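RND efflux system, outer membrane lipoprotein, NodT family (PDB 6U94) probably serves as the outer membrane channel component of an RND-type efflux system, exporting compounds from the cell. Local coordinates at residues A[301-304]-A[305-309]. Residues are numbered along the deposited sequence; the frame is centred on the assembly and turned at random.
Sequences AARA and AFFPR
Ala301 O accepts the N-H of Ala305, with 3.1 Å from Ala301 O to Ala305 N, the usual i to i+4 bond of a helix. The methyl of Ala305 sits close to the same oxygen. Ala302 follows one step on. Its O takes the N-H of Phe306, with Ala302 O and Phe306 N 2.9 Å apart and a C=O...N angle of 156°, and has a second, weak bond from Ala305 N. The Phe306 side chain also lies against this oxygen: Phe306 CD2 is 3.5 Å from Ala302 O. One face of the Phe306 ring carries the methyl of Ala305, displaced toward the rim.

Arg303 O accepts the last of these i to i+4 bonds, from Phe307 N at 2.9 Å, and a weaker bond from Phe306 N. Phe307 is the first residue to leave helical geometry, yet its N-H still bonds back to Arg303 O. The side chains of Arg303 and Phe307 run side by side in the same direction. Arg303 CB is 4.1 Å from Phe307 CB. Farther out, Arg303 CG meets Phe307 CD2 at 4.2 Å. In Phe307, CG is anti to the backbone N (chi1 -151°), which lets the ring follow the arginine chain. The guanidinium does not stack on the ring; the planes are 71° apart. Arg303 is extended from CG to NE and carries its charge past the ring to a salt bridge with Glu289 of helix 283-294. Ala304 continues the helix and is exposed.

The contact is the C-terminal end of the short helix 299-306. Helix 362-415 covers one side: its Tyr367 touches both Arg303 and Phe307, while Val364 and Glu368 meet Phe306. Loop residues Leu341, Leu339 and Ile343 pack on Ala301, Ala305 and Phe306, respectively.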
loop_
_atom_site.group_PDB
_atom_site.type_symbol
_atom_site.label_atom_id
_atom_site.label_comp_id
_atom_site.label_asym_id
_atom_site.label_seq_id
_atom_site.Cartn_x
_atom_site.Cartn_y
_atom_site.Cartn_z
ATOM N N ALA A 301 30.384 1.944 16.318
ATOM C CA ALA A 301 30.062 2.676 17.539
ATOM C C ALA A 301 28.707 3.360 17.432
ATOM O O ALA A 301 27.971 3.452 18.420
ATOM C CB ALA A 301 31.141 3.715 17.839
ATOM N N ALA A 302 28.379 3.876 16.246
ATOM C CA ALA A 302 27.121 4.592 16.071
ATOM C C ALA A 302 25.937 3.632 16.105
ATOM O O ALA A 302 24.883 3.959 16.662
ATOM C CB ALA A 302 27.151 5.384 14.764
ATOM N N ARG A 303 26.092 2.442 15.521
ATOM C CA ARG A 303 25.040 1.435 15.596
ATOM C C ARG A 303 24.830 0.974 17.031
ATOM O O ARG A 303 23.691 0.829 17.489
ATOM C CB ARG A 303 25.379 0.249 14.696
ATOM C CG ARG A 303 25.155 0.500 13.217
ATOM C CD ARG A 303 25.516 -0.735 12.414
ATOM N NE ARG A 303 25.437 -0.505 10.975
ATOM C CZ ARG A 303 25.795 -1.399 10.059
ATOM N NH1 ARG A 303 26.260 -2.585 10.429
ATOM N NH2 ARG A 303 25.692 -1.107 8.771
ATOM N N ALA A 304 25.928 0.733 17.753
ATOM C CA ALA A 304 25.819 0.344 19.153
ATOM C C ALA A 304 25.068 1.396 19.956
ATOM O O ALA A 304 24.294 1.064 20.862
ATOM C CB ALA A 304 27.211 0.111 19.742
ATOM N N ALA A 305 25.266 2.673 19.622
ATOM C CA ALA A 305 24.648 3.745 20.391
ATOM C C ALA A 305 23.188 3.971 20.005
ATOM O O ALA A 305 22.355 4.238 20.876
ATOM C CB ALA A 305 25.442 5.041 20.219
ATOM N N PHE A 306 22.849 3.872 18.713
ATOM C CA PHE A 306 21.578 4.394 18.233
ATOM C C PHE A 306 20.719 3.423 17.427
ATOM O O PHE A 306 19.628 3.812 16.996
ATOM C CB PHE A 306 21.820 5.652 17.383
ATOM C CG PHE A 306 22.544 6.747 18.116
ATOM C CD1 PHE A 306 21.928 7.437 19.147
ATOM C CD2 PHE A 306 23.841 7.091 17.766
ATOM C CE1 PHE A 306 22.590 8.445 19.821
ATOM C CE2 PHE A 306 24.511 8.098 18.436
ATOM C CZ PHE A 306 23.887 8.777 19.463
ATOM N N PHE A 307 21.158 2.188 17.215
ATOM C CA PHE A 307 20.455 1.259 16.331
ATOM C C PHE A 307 19.959 0.066 17.134
ATOM O O PHE A 307 20.764 -0.801 17.518
ATOM C CB PHE A 307 21.374 0.806 15.197
ATOM C CG PHE A 307 20.657 0.454 13.923
ATOM C CD1 PHE A 307 19.607 -0.447 13.917
ATOM C CD2 PHE A 307 21.047 1.027 12.720
ATOM C CE1 PHE A 307 18.955 -0.769 12.733
ATOM C CE2 PHE A 307 20.405 0.713 11.537
ATOM C CZ PHE A 307 19.353 -0.190 11.544
ATOM N N PRO A 308 18.658 -0.018 17.427
ATOM C CA PRO A 308 18.151 -1.164 18.193
ATOM C C PRO A 308 18.376 -2.474 17.453
ATOM O O PRO A 308 18.330 -2.537 16.223
ATOM C CB PRO A 308 16.653 -0.862 18.344
ATOM C CG PRO A 308 16.521 0.618 18.114
ATOM C CD PRO A 308 17.599 0.959 17.119
ATOM N N ARG A 309 18.629 -3.530 18.220
ATOM C CA ARG A 309 18.738 -4.884 17.681
ATOM C C ARG A 309 17.582 -5.697 18.259
ATOM O O ARG A 309 17.680 -6.254 19.353
ATOM C CB ARG A 309 20.112 -5.519 17.979
ATOM C CG ARG A 309 20.624 -5.371 19.406
ATOM C CD ARG A 309 22.112 -5.731 19.496
ATOM N NE ARG A 309 22.404 -7.093 19.047
ATOM C CZ ARG A 309 23.609 -7.658 19.101
ATOM N NH1 ARG A 309 24.640 -6.981 19.588
ATOM N NH2 ARG A 309 23.786 -8.904 18.674
#